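Local coordinates for protein RNA-dependent RNA Polymerase (Bombyx mori cytoplasmic polyhedrosis virus, PDB 6TZ0) that catalyses RNA-templated synthesis of RNA, transcribing the double-stranded viral genome into plus strands and making the complementary minus strands, at residues Ala549-Ser554 with Thr646-Leu651; Asn558-Tyr563 with Ser639-Thr644; Asn514-Gln519 with Leu651-Val656; Ile392-Leu397 with Tyr563-Leu568; Ile703-Glu706 with Ala710-Ala713. All blocks are in the same frame, centred on the assembly; numbering follows the deposited sequence.

Overall arrangement
From the N terminus, helix 389-397 comes first, and contact 4 joins it to the later helix 557-573 across a long loop. Loop 514-519 then opens contact 3, 549-554 opens contact 1 and 558-563 opens contact 2. These close in reverse order, at 639-644, 646-651 and 651-656, so contact 2 lies within contact 1 and contact 1 within contact 3. Contact 4 crosses all three, because 563-568 precedes their second segments. Contact 5 follows separately as a short turn from helix 690-705 to strand 711-716. Helix 644-665 serves contacts 1 and 3, helix 557-573 serves contacts 2 and 4, and together they tie the palm strands and motif A to helices 389-397, 557-573, 644-665 and 690-705.

Contact 1. Residues Ala549-Ser554 with Thr646-Leu651; sequences AGMDAS and THHTVL
Polymerase motif A meets the motif B helix in the palm where M551 and D552 reach H648. Segment 549-554 follows the strand that ends at the magnesium-binding residues D547 and V548, and segment 646-651 lies on helix 644-665. G550 and D552 belong to the UTP site, although no nucleotide is bound here. From D552 the OD1 atom accepts a weak hydrogen bond from H648 NE2 at 2.7 Å; its N-H...O angle of 125° is far from straight, and the carboxylate is turned 43° from the imidazole plane. M551 runs past the same ring in the opposite direction. With CG anti to the backbone N (chi1 -169°) and the rest extended, its SD comes 4.3 Å from the H648 ring centroid in an oblique Met-aromatic contact. One face of the H648 ring carries H647 ND1, and Y637 stands edge-to-face to it, so the imidazole is hemmed in by several neighbours. On the motif A side, S554 OG donates to G550 O at 2.6 Å, bridging the turn at the start of the short helix. The methyl group at the tip of M551, CE, also lies 4.3 Å from L651 CD2.

Contact 2. Residues Asn558-Tyr563 with Ser639-Thr644; sequences NTKDIY and SGRADT
K560 and R641 approach from opposite directions, their cationic ends meeting with K560 NZ 3.1 Å from R641 NH1. NZ lies obliquely to the guanidinium and is 3.6 Å from R641 NH2 as well. No hydrogen bond joins the two donors; what gathers them is the carboxylate of E612, which forms a salt bridge with R641 NH1 and a long, weak ion pair with K560 NZ. The lysine chain leaves the helix with CG anti to the backbone N, then bends at chi2 (71°) and again at its last torsion, which curls NZ toward the arginine. R641 instead stays extended from CG to NE. Helix 557-573, which follows motif A, faces the start of polymerase motif B: S639 and G640 lie in the loop that leads into helix 644-665, and D643 sits at the N-cap position of that helix without making a capping bond. D643 OD1 lies 3.4 Å from R641 NE, well out of the guanidinium plane, so this salt bridge rests on charge with no N-H aimed at the oxygen; Y637 OH forms a weak hydrogen bond with the same oxygen. The other oxygen, D643 OD2, comes obliquely to the Y563 ring, 4.3 Å from Y563 CE2. The tyrosine hydroxyl does not turn to D643 but bonds to P503 O, and its ring stands edge-to-face with H647.

Contact 3. Residues Asn514-Gln519 with Leu651-Val656; sequences NDNAAQ and LLQGLV
N514 begins the contact, its side chain pointing at Q653 on the motif B helix 644-665 of the palm, with N514 OD1 still 4.3 Å from the nearest amide atom, modelled as Q653 NE2. The loop 514-519 that carries it runs between helices 501-508 and 530-535. The CB of D515 points away from the helix, and the D515 carbonyl oxygen is held by K676 NZ, on the strand that leads into the hairpin with the magnesium-binding D680 and D681. N516 makes the closest approach: the atoms modelled as N516 OD1 and Q653 OE1 are 2.9 Å apart, though which amide atom is which is uncertain. The two side chains cross at about a right angle, their amide planes 32° apart. Y396 of helix 389-397 packs on both N514 and N516. The A517 methyl lies alongside, its CB 4.2 Å from T649 CG2. A518 then bonds through its backbone to I677, fastening the loop to the strand. Chemically the meeting is one of neutral amides: no charge is involved, and the buried N516 and Q653 ends can match a donor with an acceptor once an amide is turned, making a hydrogen bond possible.

Contact 4. Residues Ile392-Leu397 with Tyr563-Leu568; sequences IAQSYL and YNTFVL
L397 and F566 form the apolar half of this helix pair, and Q394 lies against T565 in the polar half. Helix 389-397 and helix 557-573 run roughly the same way; the axes of the two short segments approach to 10.3 Å and are inclined at 30°. F566 has CG anti to the backbone N (chi1 173°), which swings its ring across the gap toward the last turn of the first helix. There L397 CB rests 3.8 Å from F566 CD1, the leucine's CD2 branch lies over one face of the ring, and L397 O is 3.5 Å from F566 CE1. Q394 starts with CG beside the backbone N, then folds at chi2 (-56°), so its amide bends over toward the partner helix instead of running straight out. Q394 OE1 comes 3.2 Å from T565 OG1 and 3.8 Å from F566 CB. The first of these is no hydrogen bond: T565 OG1, placed between its own backbone N and carbonyl carbon, bonds to I562 O one turn earlier. Around this pair in the central polymerase domain, V650 of the motif B helix 644-665 touches both L397 and Y563. Helix 604-614 packs on N564, V567 and L568, while Y396 turns to loop 514-519 and to R657.

Contact 5. Residues Ile703-Glu706 with Ala710-Ala713; sequences ILNE and ATTA
T711 and L704 meet where helix 690-705, the motif D helix of the polymerase palm, turns back into strand 711-716. That strand is the outermost on one side of the four-stranded antiparallel palm sheet and pairs with strand 541-548, which carries the magnesium-binding D547. Only three residues separate the two segments, so the contact closes a tight helix-to-strand return. A710 comes first. A710 CA lies 6.1 Å from N705 CA. The CB of A710 points away from the helix, and its backbone is hydrogen-bonded to that of A549 in motif A. T711 is the residue that carries the contact. Its side chain points at the end of the helix and splits into two branches: CG2, beside the backbone N, meets the leucine, while OG1, between the backbone N and the carbonyl carbon (chi1 60°), faces the asparagine. T711 OG1 is 3.4 Å from the atom modelled as N705 OD1. The side chain of T711 also touches I546 and V548 on the neighbouring strand, so it fills the seam between helix and sheet. T712 continues the strand pairing through its backbone to D547, and A713 packs on I546. On its side away from the strand, L704 packs on L652 and L655 of helix 644-665. Toward T711, L704 CB and CD1 both face the methyl group, at 3.9 Å and 4.0 Å from T711 CG2.

Contact 1. Residues Ala549-Ser554 with Thr646-Leu651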
# COMPACT_ATOMS: atom_id res chain seq x y z
N ALA A 549 -9.33 -2.49 -16.70
CA ALA A 549 -10.31 -1.98 -15.75
C ALA A 549 -10.40 -2.92 -14.55
O ALA A 549 -10.85 -4.06 -14.68
CB ALA A 549 -11.67 -1.84 -16.42
N GLY A 550 -9.97 -2.44 -13.38
CA GLY A 550 -10.15 -3.17 -12.15
C GLY A 550 -9.30 -4.42 -12.03
O GLY A 550 -9.82 -5.53 -12.09
N MET A 551 -7.99 -4.24 -11.88
CA MET A 551 -7.09 -5.39 -12.00
C MET A 551 -7.04 -6.22 -10.73
O MET A 551 -6.96 -7.45 -10.80
CB MET A 551 -5.69 -4.92 -12.40
CG MET A 551 -4.78 -6.06 -12.81
SD MET A 551 -3.19 -5.55 -13.47
CE MET A 551 -2.46 -7.14 -13.82
N ASP A 552 -7.09 -5.58 -9.55
CA ASP A 552 -7.00 -6.32 -8.29
C ASP A 552 -8.21 -7.21 -8.06
O ASP A 552 -8.09 -8.26 -7.43
CB ASP A 552 -6.83 -5.37 -7.11
CG ASP A 552 -5.44 -4.83 -7.00
OD1 ASP A 552 -4.50 -5.53 -7.44
OD2 ASP A 552 -5.26 -3.72 -6.46
N ALA A 553 -9.38 -6.80 -8.55
CA ALA A 553 -10.55 -7.66 -8.47
C ALA A 553 -10.58 -8.70 -9.57
O ALA A 553 -11.35 -9.66 -9.47
CB ALA A 553 -11.82 -6.81 -8.53
N SER A 554 -9.75 -8.55 -10.60
CA SER A 554 -9.76 -9.47 -11.73
C SER A 554 -8.79 -10.63 -11.57
O SER A 554 -8.99 -11.67 -12.21
CB SER A 554 -9.42 -8.73 -13.02
OG SER A 554 -10.40 -7.75 -13.33
N THR A 646 4.78 -5.55 -7.53
CA THR A 646 5.68 -6.42 -8.28
C THR A 646 4.93 -7.54 -8.97
O THR A 646 5.34 -7.94 -10.06
CB THR A 646 6.75 -7.01 -7.37
OG1 THR A 646 6.13 -7.86 -6.40
CG2 THR A 646 7.51 -5.92 -6.66
N HIS A 647 3.84 -8.03 -8.37
CA HIS A 647 3.05 -9.08 -9.00
C HIS A 647 2.47 -8.63 -10.33
O HIS A 647 2.67 -9.29 -11.35
CB HIS A 647 1.92 -9.51 -8.07
CG HIS A 647 1.03 -10.56 -8.65
ND1 HIS A 647 -0.07 -10.25 -9.43
CD2 HIS A 647 1.07 -11.91 -8.57
CE1 HIS A 647 -0.66 -11.37 -9.81
NE2 HIS A 647 0.01 -12.39 -9.30
N HIS A 648 1.78 -7.49 -10.33
CA HIS A 648 1.16 -7.00 -11.56
C HIS A 648 2.20 -6.58 -12.58
O HIS A 648 2.02 -6.83 -13.78
CB HIS A 648 0.21 -5.85 -11.25
CG HIS A 648 -0.87 -6.20 -10.27
ND1 HIS A 648 -1.84 -7.14 -10.54
CD2 HIS A 648 -1.15 -5.71 -9.04
CE1 HIS A 648 -2.66 -7.23 -9.51
NE2 HIS A 648 -2.26 -6.38 -8.59
N THR A 649 3.32 -6.01 -12.12
CA THR A 649 4.38 -5.60 -13.04
C THR A 649 5.02 -6.81 -13.73
O THR A 649 5.16 -6.82 -14.96
CB THR A 649 5.44 -4.81 -12.28
OG1 THR A 649 4.83 -3.69 -11.65
CG2 THR A 649 6.50 -4.33 -13.24
N VAL A 650 5.38 -7.83 -12.95
CA VAL A 650 5.99 -9.04 -13.49
C VAL A 650 5.04 -9.77 -14.42
O VAL A 650 5.42 -10.17 -15.53
CB VAL A 650 6.48 -9.95 -12.35
CG1 VAL A 650 6.80 -11.33 -12.84
CG2 VAL A 650 7.73 -9.37 -11.72
N LEU A 651 3.77 -9.89 -14.03
CA LEU A 651 2.79 -10.62 -14.83
C LEU A 651 2.51 -9.92 -16.15
O LEU A 651 2.42 -10.57 -17.20
CB LEU A 651 1.51 -10.82 -14.02
CG LEU A 651 0.36 -11.67 -14.55
CD1 LEU A 651 -0.26 -12.39 -13.40
CD2 LEU A 651 -0.70 -10.83 -15.20

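Contact 2. Residues Asn558-Tyr563 with Ser639-Thr644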
# COMPACT_ATOMS: atom_id res chain seq x y z
N ASN A 558 -6.17 -18.78 -9.86
CA ASN A 558 -5.37 -19.35 -10.94
C ASN A 558 -4.48 -18.31 -11.60
O ASN A 558 -3.42 -18.65 -12.13
CB ASN A 558 -6.29 -19.99 -11.96
CG ASN A 558 -7.01 -21.20 -11.42
OD1 ASN A 558 -6.44 -21.98 -10.68
ND2 ASN A 558 -8.27 -21.36 -11.79
N THR A 559 -4.90 -17.04 -11.61
CA THR A 559 -4.04 -15.99 -12.14
C THR A 559 -2.85 -15.75 -11.22
O THR A 559 -1.74 -15.46 -11.68
CB THR A 559 -4.86 -14.72 -12.35
OG1 THR A 559 -5.98 -15.02 -13.18
CG2 THR A 559 -4.05 -13.66 -13.05
N LYS A 560 -3.06 -15.89 -9.90
CA LYS A 560 -1.96 -15.85 -8.94
C LYS A 560 -0.99 -17.00 -9.16
O LYS A 560 0.22 -16.85 -8.96
CB LYS A 560 -2.54 -15.88 -7.53
CG LYS A 560 -1.52 -15.95 -6.42
CD LYS A 560 -0.75 -14.67 -6.26
CE LYS A 560 0.38 -14.88 -5.27
NZ LYS A 560 -0.14 -15.30 -3.95
N ASP A 561 -1.50 -18.14 -9.64
CA ASP A 561 -0.63 -19.29 -9.86
C ASP A 561 0.39 -19.07 -10.99
O ASP A 561 1.44 -19.71 -10.97
CB ASP A 561 -1.49 -20.52 -10.16
CG ASP A 561 -0.81 -21.81 -9.77
OD1 ASP A 561 0.33 -21.77 -9.26
OD2 ASP A 561 -1.43 -22.88 -9.94
N ILE A 562 0.15 -18.13 -11.91
CA ILE A 562 1.11 -17.83 -12.98
C ILE A 562 2.39 -17.24 -12.40
O ILE A 562 3.50 -17.65 -12.75
CB ILE A 562 0.48 -16.90 -14.03
CG1 ILE A 562 -0.70 -17.56 -14.73
CG2 ILE A 562 1.50 -16.48 -15.08
CD1 ILE A 562 -1.46 -16.64 -15.64
N TYR A 563 2.24 -16.26 -11.51
CA TYR A 563 3.38 -15.70 -10.79
C TYR A 563 3.96 -16.71 -9.81
O TYR A 563 5.17 -16.70 -9.55
CB TYR A 563 2.94 -14.43 -10.08
CG TYR A 563 3.99 -13.63 -9.35
CD1 TYR A 563 4.87 -12.82 -10.04
CD2 TYR A 563 4.08 -13.66 -7.96
CE1 TYR A 563 5.83 -12.07 -9.38
CE2 TYR A 563 5.04 -12.92 -7.30
CZ TYR A 563 5.91 -12.14 -8.01
OH TYR A 563 6.85 -11.40 -7.35
N SER A 639 -3.49 -6.15 -1.91
CA SER A 639 -2.91 -4.85 -2.26
C SER A 639 -2.40 -4.03 -1.07
O SER A 639 -1.87 -2.94 -1.26
CB SER A 639 -3.90 -4.02 -3.09
OG SER A 639 -3.35 -2.77 -3.45
N GLY A 640 -2.53 -4.56 0.14
CA GLY A 640 -1.84 -4.02 1.30
C GLY A 640 -0.74 -4.99 1.67
O GLY A 640 -0.36 -5.14 2.83
N ARG A 641 -0.24 -5.65 0.64
CA ARG A 641 0.65 -6.79 0.74
C ARG A 641 2.05 -6.36 0.32
O ARG A 641 2.26 -5.27 -0.20
CB ARG A 641 0.08 -7.90 -0.15
CG ARG A 641 0.52 -9.29 0.10
CD ARG A 641 -0.26 -10.21 -0.80
NE ARG A 641 0.16 -11.59 -0.68
CZ ARG A 641 -0.35 -12.58 -1.40
NH1 ARG A 641 0.10 -13.81 -1.22
NH2 ARG A 641 -1.30 -12.34 -2.28
N ALA A 642 3.04 -7.23 0.57
CA ALA A 642 4.41 -6.86 0.25
C ALA A 642 4.66 -6.89 -1.25
O ALA A 642 5.27 -5.97 -1.80
CB ALA A 642 5.39 -7.78 0.98
N ASP A 643 4.16 -7.91 -1.94
CA ASP A 643 4.41 -8.11 -3.36
C ASP A 643 3.28 -7.62 -4.24
O ASP A 643 2.99 -8.23 -5.27
CB ASP A 643 4.70 -9.59 -3.64
CG ASP A 643 3.60 -10.51 -3.17
OD1 ASP A 643 2.62 -10.06 -2.54
OD2 ASP A 643 3.71 -11.73 -3.43
N THR A 644 2.60 -6.53 -3.89
CA THR A 644 1.41 -6.16 -4.65
C THR A 644 1.73 -5.49 -5.98
O THR A 644 1.13 -5.83 -7.00
CB THR A 644 0.48 -5.30 -3.79
OG1 THR A 644 -0.63 -4.86 -4.59
CG2 THR A 644 1.19 -4.11 -3.13

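Contact 3. Residues Asn514-Gln519 with Leu651-Val656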
# COMPACT_ATOMS: atom_id res chain seq x y z
N ASN A 514 15.91 -5.74 -16.69
CA ASN A 514 15.21 -5.27 -17.87
C ASN A 514 15.13 -3.76 -17.83
O ASN A 514 15.63 -3.11 -16.91
CB ASN A 514 13.79 -5.84 -17.97
CG ASN A 514 13.76 -7.30 -18.22
OD1 ASN A 514 13.24 -8.07 -17.42
ND2 ASN A 514 14.33 -7.72 -19.34
N ASP A 515 14.45 -3.20 -18.83
CA ASP A 515 14.13 -1.78 -18.90
C ASP A 515 12.64 -1.55 -19.12
O ASP A 515 12.26 -0.49 -19.62
CB ASP A 515 14.94 -1.11 -20.01
CG ASP A 515 14.77 -1.79 -21.36
OD1 ASP A 515 14.19 -2.90 -21.42
OD2 ASP A 515 15.22 -1.22 -22.37
N ASN A 516 11.80 -2.50 -18.76
CA ASN A 516 10.37 -2.39 -19.03
C ASN A 516 9.54 -2.23 -17.76
O ASN A 516 8.44 -2.77 -17.65
CB ASN A 516 9.90 -3.58 -19.87
CG ASN A 516 10.23 -4.91 -19.27
OD1 ASN A 516 10.69 -5.00 -18.15
ND2 ASN A 516 10.02 -5.97 -20.05
N ALA A 517 10.07 -1.47 -16.80
CA ALA A 517 9.32 -1.03 -15.64
C ALA A 517 9.63 0.44 -15.41
O ALA A 517 10.64 0.96 -15.89
CB ALA A 517 9.66 -1.85 -14.39
N ALA A 518 8.76 1.11 -14.66
CA ALA A 518 8.81 2.56 -14.53
C ALA A 518 9.23 3.02 -13.14
O ALA A 518 9.07 4.21 -12.82
CB ALA A 518 7.46 3.17 -14.92
N GLN A 519 9.76 2.13 -12.30
CA GLN A 519 10.15 2.50 -10.94
C GLN A 519 11.33 3.45 -10.89
O GLN A 519 11.47 4.19 -9.91
CB GLN A 519 10.50 1.27 -10.10
CG GLN A 519 9.33 0.44 -9.66
CD GLN A 519 9.74 -0.66 -8.72
OE1 GLN A 519 10.92 -0.87 -8.47
NE2 GLN A 519 8.75 -1.37 -8.17
N LEU A 651 3.77 -9.89 -14.03
CA LEU A 651 2.79 -10.62 -14.83
C LEU A 651 2.51 -9.92 -16.15
O LEU A 651 2.42 -10.57 -17.20
CB LEU A 651 1.51 -10.82 -14.02
CG LEU A 651 0.36 -11.67 -14.55
CD1 LEU A 651 -0.26 -12.39 -13.40
CD2 LEU A 651 -0.70 -10.83 -15.20
N LEU A 652 2.38 -8.59 -16.14
CA LEU A 652 2.07 -7.89 -17.37
C LEU A 652 3.26 -7.85 -18.32
O LEU A 652 3.09 -8.01 -19.54
CB LEU A 652 1.57 -6.48 -17.06
CG LEU A 652 0.17 -6.44 -16.45
CD1 LEU A 652 -0.13 -5.04 -15.95
CD2 LEU A 652 -0.85 -6.89 -17.46
N GLN A 653 4.48 -7.67 -17.78
CA GLN A 653 5.64 -7.68 -18.66
C GLN A 653 5.89 -9.07 -19.21
O GLN A 653 6.32 -9.21 -20.36
CB GLN A 653 6.87 -7.12 -17.95
CG GLN A 653 7.58 -8.02 -16.97
CD GLN A 653 8.65 -7.30 -16.21
OE1 GLN A 653 8.78 -6.08 -16.30
NE2 GLN A 653 9.45 -8.04 -15.48
N GLY A 654 5.54 -10.11 -18.44
CA GLY A 654 5.68 -11.46 -18.93
C GLY A 654 4.71 -11.77 -20.05
O GLY A 654 5.10 -12.35 -21.06
N LEU A 655 3.44 -11.36 -19.89
CA LEU A 655 2.46 -11.59 -20.95
C LEU A 655 2.82 -10.85 -22.23
O LEU A 655 2.73 -11.42 -23.32
CB LEU A 655 1.06 -11.18 -20.50
CG LEU A 655 0.31 -11.98 -19.43
CD1 LEU A 655 -1.00 -11.29 -19.13
CD2 LEU A 655 0.07 -13.40 -19.87
N VAL A 656 3.27 -9.60 -22.13
CA VAL A 656 3.56 -8.82 -23.33
C VAL A 656 4.81 -9.34 -24.03
O VAL A 656 4.80 -9.60 -25.25
CB VAL A 656 3.68 -7.32 -22.98
CG1 VAL A 656 4.20 -6.54 -24.16
CG2 VAL A 656 2.34 -6.79 -22.58

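Contact 4. Residues Ile392-Leu397 with Tyr563-Leu568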
# COMPACT_ATOMS: atom_id res chain seq x y z
N ILE A 392 2.89 -18.92 -22.21
CA ILE A 392 3.38 -17.74 -22.92
C ILE A 392 4.09 -16.79 -21.97
O ILE A 392 5.14 -16.22 -22.32
CB ILE A 392 2.20 -17.08 -23.66
CG1 ILE A 392 1.76 -17.98 -24.81
CG2 ILE A 392 2.58 -15.74 -24.21
CD1 ILE A 392 0.46 -17.62 -25.41
N ALA A 393 3.57 -16.62 -20.75
CA ALA A 393 4.28 -15.79 -19.77
C ALA A 393 5.56 -16.46 -19.30
O ALA A 393 6.59 -15.80 -19.12
CB ALA A 393 3.37 -15.49 -18.59
N GLN A 394 5.54 -17.79 -19.11
CA GLN A 394 6.73 -18.47 -18.63
C GLN A 394 7.81 -18.59 -19.69
O GLN A 394 8.97 -18.71 -19.32
CB GLN A 394 6.39 -19.84 -18.08
CG GLN A 394 5.65 -19.78 -16.77
CD GLN A 394 6.41 -19.00 -15.73
OE1 GLN A 394 5.96 -17.94 -15.29
NE2 GLN A 394 7.58 -19.48 -15.35
N SER A 395 7.46 -18.53 -20.98
CA SER A 395 8.48 -18.57 -22.03
C SER A 395 9.40 -17.37 -21.97
O SER A 395 10.58 -17.47 -22.34
CB SER A 395 7.82 -18.67 -23.40
OG SER A 395 7.13 -17.48 -23.71
N TYR A 396 8.91 -16.23 -21.49
CA TYR A 396 9.77 -15.08 -21.26
C TYR A 396 10.34 -15.06 -19.86
O TYR A 396 11.51 -14.70 -19.68
CB TYR A 396 8.99 -13.79 -21.53
CG TYR A 396 9.81 -12.55 -21.34
CD1 TYR A 396 10.80 -12.20 -22.24
CD2 TYR A 396 9.58 -11.71 -20.26
CE1 TYR A 396 11.55 -11.05 -22.06
CE2 TYR A 396 10.31 -10.57 -20.07
CZ TYR A 396 11.29 -10.24 -20.98
OH TYR A 396 12.03 -9.10 -20.79
N LEU A 397 9.56 -15.44 -18.85
CA LEU A 397 10.04 -15.31 -17.47
C LEU A 397 11.04 -16.39 -17.07
O LEU A 397 11.85 -16.13 -16.17
CB LEU A 397 8.86 -15.32 -16.50
CG LEU A 397 7.94 -14.10 -16.51
CD1 LEU A 397 6.75 -14.36 -15.61
CD2 LEU A 397 8.70 -12.87 -16.06
N TYR A 563 2.24 -16.26 -11.51
CA TYR A 563 3.38 -15.70 -10.79
C TYR A 563 3.96 -16.71 -9.81
O TYR A 563 5.17 -16.70 -9.55
CB TYR A 563 2.94 -14.43 -10.08
CG TYR A 563 3.99 -13.63 -9.35
CD1 TYR A 563 4.87 -12.82 -10.04
CD2 TYR A 563 4.08 -13.66 -7.96
CE1 TYR A 563 5.83 -12.07 -9.38
CE2 TYR A 563 5.04 -12.92 -7.30
CZ TYR A 563 5.91 -12.14 -8.01
OH TYR A 563 6.85 -11.40 -7.35
N ASN A 564 3.11 -17.60 -9.27
CA ASN A 564 3.61 -18.62 -8.34
C ASN A 564 4.55 -19.60 -9.02
O ASN A 564 5.48 -20.09 -8.38
CB ASN A 564 2.46 -19.38 -7.70
CG ASN A 564 1.71 -18.56 -6.68
OD1 ASN A 564 2.30 -17.75 -5.98
ND2 ASN A 564 0.42 -18.80 -6.57
N THR A 565 4.33 -19.91 -10.30
CA THR A 565 5.26 -20.78 -11.03
C THR A 565 6.64 -20.16 -11.15
O THR A 565 7.66 -20.84 -10.98
CB THR A 565 4.73 -21.10 -12.43
OG1 THR A 565 4.55 -19.89 -13.15
CG2 THR A 565 3.44 -21.83 -12.36
N PHE A 566 6.69 -18.86 -11.46
CA PHE A 566 7.96 -18.14 -11.54
C PHE A 566 8.67 -18.09 -10.20
O PHE A 566 9.89 -18.31 -10.11
CB PHE A 566 7.67 -16.74 -12.09
CG PHE A 566 8.83 -15.81 -12.07
CD1 PHE A 566 9.89 -15.97 -12.94
CD2 PHE A 566 8.84 -14.72 -11.21
CE1 PHE A 566 10.96 -15.09 -12.93
CE2 PHE A 566 9.90 -13.84 -11.19
CZ PHE A 566 10.95 -14.02 -12.05
N VAL A 567 7.90 -17.84 -9.13
CA VAL A 567 8.47 -17.80 -7.78
C VAL A 567 8.99 -19.18 -7.37
O VAL A 567 10.07 -19.29 -6.79
CB VAL A 567 7.42 -17.26 -6.80
CG1 VAL A 567 7.87 -17.39 -5.37
CG2 VAL A 567 7.17 -15.81 -7.09
N LEU A 568 8.27 -20.25 -7.72
CA LEU A 568 8.73 -21.58 -7.36
C LEU A 568 9.92 -22.03 -8.20
O LEU A 568 10.76 -22.78 -7.69
CB LEU A 568 7.58 -22.59 -7.47
CG LEU A 568 6.53 -22.49 -6.38
CD1 LEU A 568 5.38 -23.43 -6.65
CD2 LEU A 568 7.15 -22.79 -5.04

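Contact 5. Residues Ile703-Glu706 with Ala710-Ala713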
# COMPACT_ATOMS: atom_id res chain seq x y z
N ILE A 703 -4.40 -11.39 -25.95
CA ILE A 703 -3.71 -12.22 -24.97
C ILE A 703 -3.92 -11.68 -23.56
O ILE A 703 -3.78 -12.45 -22.60
CB ILE A 703 -2.23 -12.35 -25.36
CG1 ILE A 703 -1.64 -13.62 -24.77
CG2 ILE A 703 -1.39 -11.20 -24.85
CD1 ILE A 703 -0.40 -14.00 -25.44
N LEU A 704 -4.27 -10.40 -23.40
CA LEU A 704 -4.73 -9.95 -22.09
C LEU A 704 -6.15 -10.42 -21.80
O LEU A 704 -6.48 -10.70 -20.65
CB LEU A 704 -4.66 -8.43 -22.00
CG LEU A 704 -3.26 -7.83 -21.94
CD1 LEU A 704 -3.33 -6.33 -22.09
CD2 LEU A 704 -2.62 -8.19 -20.64
N ASN A 705 -6.99 -10.53 -22.83
CA ASN A 705 -8.34 -11.04 -22.63
C ASN A 705 -8.33 -12.53 -22.30
O ASN A 705 -9.17 -12.99 -21.52
CB ASN A 705 -9.18 -10.79 -23.88
CG ASN A 705 -9.38 -9.32 -24.15
OD1 ASN A 705 -9.56 -8.53 -23.23
ND2 ASN A 705 -9.35 -8.94 -25.42
N GLU A 706 -7.40 -13.28 -22.89
CA GLU A 706 -7.22 -14.70 -22.58
C GLU A 706 -6.69 -14.94 -21.17
O GLU A 706 -6.81 -16.06 -20.67
CB GLU A 706 -6.26 -15.33 -23.59
CG GLU A 706 -6.83 -15.56 -24.97
CD GLU A 706 -7.69 -16.79 -25.06
OE1 GLU A 706 -7.39 -17.77 -24.35
OE2 GLU A 706 -8.67 -16.79 -25.84
N ALA A 710 -10.41 -7.56 -18.48
CA ALA A 710 -11.14 -6.73 -19.42
C ALA A 710 -10.31 -5.49 -19.72
O ALA A 710 -9.78 -4.85 -18.80
CB ALA A 710 -12.50 -6.34 -18.87
N THR A 711 -10.16 -5.16 -21.00
CA THR A 711 -9.30 -4.07 -21.43
C THR A 711 -10.10 -3.07 -22.25
O THR A 711 -10.93 -3.46 -23.08
CB THR A 711 -8.11 -4.57 -22.26
OG1 THR A 711 -8.59 -5.25 -23.43
CG2 THR A 711 -7.23 -5.51 -21.45
N THR A 712 -9.84 -1.79 -22.02
CA THR A 712 -10.28 -0.73 -22.91
C THR A 712 -9.05 -0.26 -23.69
O THR A 712 -8.03 0.09 -23.09
CB THR A 712 -10.90 0.43 -22.14
OG1 THR A 712 -12.03 -0.04 -21.39
CG2 THR A 712 -11.38 1.50 -23.11
N ALA A 713 -9.15 -0.28 -25.01
CA ALA A 713 -8.01 -0.01 -25.88
C ALA A 713 -8.09 1.42 -26.39
O ALA A 713 -8.72 1.70 -27.41
CB ALA A 713 -7.98 -1.00 -27.05